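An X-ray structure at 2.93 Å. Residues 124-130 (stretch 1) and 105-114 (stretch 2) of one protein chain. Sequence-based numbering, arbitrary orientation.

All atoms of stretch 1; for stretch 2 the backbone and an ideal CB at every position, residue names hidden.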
# COMPACT_ATOMS: atom_id res chain seq x y z
N GLY A 124 -11.17 3.89 -3.29
CA GLY A 124 -11.20 2.54 -2.76
C GLY A 124 -11.88 2.45 -1.42
O GLY A 124 -12.90 3.11 -1.18
N TRP A 125 -11.33 1.62 -0.55
CA TRP A 125 -11.92 1.39 0.76
C TRP A 125 -10.86 1.30 1.84
O TRP A 125 -9.66 1.33 1.56
CB TRP A 125 -12.75 0.11 0.74
CG TRP A 125 -12.09 -1.03 0.01
CD1 TRP A 125 -12.34 -1.44 -1.26
CD2 TRP A 125 -11.06 -1.89 0.52
NE1 TRP A 125 -11.55 -2.52 -1.58
CE2 TRP A 125 -10.75 -2.81 -0.51
CE3 TRP A 125 -10.38 -1.98 1.74
CZ2 TRP A 125 -9.79 -3.81 -0.35
CZ3 TRP A 125 -9.42 -2.97 1.89
CH2 TRP A 125 -9.14 -3.87 0.85
N ILE A 126 -11.32 1.19 3.08
CA ILE A 126 -10.44 0.98 4.22
C ILE A 126 -11.31 0.55 5.39
O ILE A 126 -12.30 1.22 5.69
CB ILE A 126 -9.68 2.27 4.57
CG1 ILE A 126 -8.97 2.13 5.92
CG2 ILE A 126 -10.63 3.45 4.58
CD1 ILE A 126 -7.99 3.26 6.18
N PHE A 127 -10.95 -0.55 6.04
CA PHE A 127 -11.80 -1.12 7.09
C PHE A 127 -11.05 -1.94 8.14
O PHE A 127 -9.93 -2.41 7.92
CB PHE A 127 -12.87 -2.01 6.46
CG PHE A 127 -12.35 -3.33 5.96
CD1 PHE A 127 -12.42 -4.47 6.75
CD2 PHE A 127 -11.77 -3.43 4.71
CE1 PHE A 127 -11.93 -5.69 6.29
CE2 PHE A 127 -11.28 -4.64 4.24
CZ PHE A 127 -11.36 -5.77 5.03
N THR A 128 -11.69 -2.10 9.30
CA THR A 128 -11.27 -3.09 10.30
C THR A 128 -12.48 -3.96 10.56
O THR A 128 -13.63 -3.51 10.38
CB THR A 128 -10.88 -2.45 11.64
OG1 THR A 128 -10.57 -1.06 11.45
CG2 THR A 128 -9.67 -3.18 12.22
N GLY A 129 -12.24 -5.19 11.01
CA GLY A 129 -13.26 -6.22 10.93
C GLY A 129 -12.91 -6.92 9.63
O GLY A 129 -11.74 -7.27 9.40
N LEU A 130 -13.90 -7.20 8.79
CA LEU A 130 -15.31 -7.14 9.13
C LEU A 130 -15.75 -8.59 8.97
O LEU A 130 -16.26 -8.98 7.91
CB LEU A 130 -16.07 -6.25 8.16
CG LEU A 130 -16.02 -4.75 8.42
CD1 LEU A 130 -16.05 -3.93 7.13
CD2 LEU A 130 -17.17 -4.36 9.34
N UNK A 105 -11.16 3.63 17.55
CA UNK A 105 -12.39 2.91 17.89
C UNK A 105 -12.20 1.40 17.93
O UNK A 105 -12.94 0.69 18.61
CB UNK A 105 -13.49 3.26 16.88
N UNK A 106 -11.20 0.92 17.19
CA UNK A 106 -10.91 -0.50 17.15
C UNK A 106 -9.42 -0.67 17.44
O UNK A 106 -8.60 -0.83 16.54
CB UNK A 106 -11.30 -1.11 15.80
N UNK A 107 -9.10 -0.61 18.73
CA UNK A 107 -7.77 -0.29 19.23
C UNK A 107 -6.60 -1.06 18.59
O UNK A 107 -5.73 -0.45 17.97
CB UNK A 107 -7.75 -0.54 20.74
N UNK A 108 -6.55 -2.37 18.78
CA UNK A 108 -5.46 -3.17 18.21
C UNK A 108 -5.91 -3.89 16.95
O UNK A 108 -5.48 -5.00 16.66
CB UNK A 108 -4.95 -4.18 19.23
N UNK A 109 -6.81 -3.25 16.21
CA UNK A 109 -7.40 -3.87 15.04
C UNK A 109 -6.55 -3.66 13.81
O UNK A 109 -6.09 -2.55 13.55
CB UNK A 109 -8.81 -3.32 14.80
N UNK A 110 -6.35 -4.73 13.05
CA UNK A 110 -5.60 -4.67 11.79
C UNK A 110 -6.43 -3.97 10.73
O UNK A 110 -7.60 -4.31 10.52
CB UNK A 110 -5.21 -6.07 11.32
N UNK A 111 -5.83 -2.98 10.07
CA UNK A 111 -6.53 -2.17 9.07
C UNK A 111 -6.18 -2.57 7.64
O UNK A 111 -5.01 -2.62 7.27
CB UNK A 111 -6.21 -0.69 9.28
N UNK A 112 -7.21 -2.87 6.84
CA UNK A 112 -7.01 -3.18 5.43
C UNK A 112 -7.50 -2.03 4.56
O UNK A 112 -8.53 -1.41 4.85
CB UNK A 112 -7.73 -4.48 5.06
N UNK A 113 -6.76 -1.75 3.50
CA UNK A 113 -7.07 -0.62 2.64
C UNK A 113 -6.60 -0.87 1.22
O UNK A 113 -5.75 -1.72 0.97
CB UNK A 113 -6.43 0.66 3.19
N UNK A 114 -7.17 -0.10 0.29
CA UNK A 114 -6.86 -0.25 -1.13
C UNK A 114 -5.42 0.16 -1.43
O UNK A 114 -4.85 1.00 -0.73
CB UNK A 114 -7.83 0.58 -1.97

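Position 105 is helical and far from stretch 1, so almost any helix-tolerant residue would do; it is Arg 105, hydrogen-bonded elsewhere in the structure. At 106 the chain leaves helical angles and CB points toward stretch 1, 4.4 Å from Thr 128 CB. A medium or large side chain could reach along Thr 128; Tyr 106 makes a loose contact there.

Position 107 is out of reach of stretch 1 and at 108 a CB would point away, so both set few demands. The first is Glu 107, poorly ordered; the second is Gly 108, although a CB would fit.

Position 109 is stricter. Its phi and psi of -86° and 134° do not themselves call for glycine, but the ideal CB would clash, 2.7 Å from Thr 128 CG2. Gly 109 removes the conflict, and its N donates to Tyr 106 O at 3.0 Å, closing the turn.

At 110, CB points sideways, 5.4 Å from Thr 128 CG2, and many polar or flexible residues would serve. Lys 110 sends its end away; its backbone O lies 2.9 Å from Thr 128 CG2.

Position 111 has extended angles and a sideways CB, 5.2 Å from Ile 126 CG1, so a branched aliphatic is attractive. Ile 111 fits, its CG2 packing 3.7 Å from Ile 126 CG1.

At 112, N donates to Phe 127 O at 3.0 Å and O accepts from Phe 127 N at 2.8 Å. CB joins the Phe 127 side of the sheet, 3.6 Å from Phe 127 CE2 and 3.9 Å from Trp 125 CZ3, a surface for an aromatic or large aliphatic. Tyr 112 supplies a ring inclined 24° to that of Phe 127 but slid along it, barely overlapping, with centroids 5.5 Å apart.

Position 113 pairs with Ile 126 without hydrogen bonds, and its CB turns to the opposite face, 3.9 Å from Ile 126 CB. A beta-branched or long side chain would suit; Gln 113 packs through its CB while its amide end leads away.

At 114, N donates to Trp 125 O at 3.1 Å. The sideways CB lies 3.9 Å from Trp 125 N, a donor that invites a short acceptor, though a small apolar residue is possible. Ser 114 accepts with OG from Trp 125 N at 3.2 Å. Ser 114 OG also sits over one face of the Trp 125 indole and 3.4 Å from Gly 124 CA, where a CB on Gly 124 would clash with it.

Stretch 2, residues 105-114: RYEGGKIYQS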
# COMPACT_ATOMS: atom_id res chain seq x y z
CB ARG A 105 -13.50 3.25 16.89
CG ARG A 105 -13.60 4.71 16.55
CD ARG A 105 -15.03 5.12 16.28
NE ARG A 105 -15.32 5.31 14.86
CZ ARG A 105 -16.09 4.51 14.14
NH1 ARG A 105 -16.66 3.45 14.69
NH2 ARG A 105 -16.30 4.78 12.86
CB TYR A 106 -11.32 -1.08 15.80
CG TYR A 106 -12.81 -1.01 15.56
CD1 TYR A 106 -13.67 -1.94 16.12
CD2 TYR A 106 -13.37 -0.00 14.77
CE1 TYR A 106 -15.05 -1.88 15.91
CE2 TYR A 106 -14.75 0.07 14.55
CZ TYR A 106 -15.59 -0.87 15.12
OH TYR A 106 -16.95 -0.82 14.91
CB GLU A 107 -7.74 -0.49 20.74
CG GLU A 107 -6.37 -0.27 21.36
CD GLU A 107 -6.28 -0.85 22.75
OE1 GLU A 107 -5.34 -1.63 23.01
OE2 GLU A 107 -7.17 -0.54 23.58
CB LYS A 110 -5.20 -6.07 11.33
CG LYS A 110 -4.68 -6.15 9.89
CD LYS A 110 -3.16 -5.94 9.78
CE LYS A 110 -2.61 -6.32 8.39
NZ LYS A 110 -2.25 -5.15 7.52
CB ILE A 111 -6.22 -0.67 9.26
CG1 ILE A 111 -6.93 -0.14 10.52
CG2 ILE A 111 -6.65 0.12 8.04
CD1 ILE A 111 -6.24 1.03 11.17
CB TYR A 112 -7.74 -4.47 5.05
CG TYR A 112 -7.32 -5.67 5.87
CD1 TYR A 112 -6.31 -6.51 5.43
CD2 TYR A 112 -7.93 -5.95 7.08
CE1 TYR A 112 -5.92 -7.62 6.19
CE2 TYR A 112 -7.55 -7.06 7.84
CZ TYR A 112 -6.54 -7.88 7.39
OH TYR A 112 -6.16 -8.97 8.14
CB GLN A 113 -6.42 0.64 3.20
CG GLN A 113 -4.95 0.45 3.59
CD GLN A 113 -4.32 1.72 4.14
OE1 GLN A 113 -4.31 2.76 3.48
NE2 GLN A 113 -3.80 1.64 5.36
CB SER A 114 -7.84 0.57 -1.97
OG SER A 114 -9.10 -0.07 -2.05
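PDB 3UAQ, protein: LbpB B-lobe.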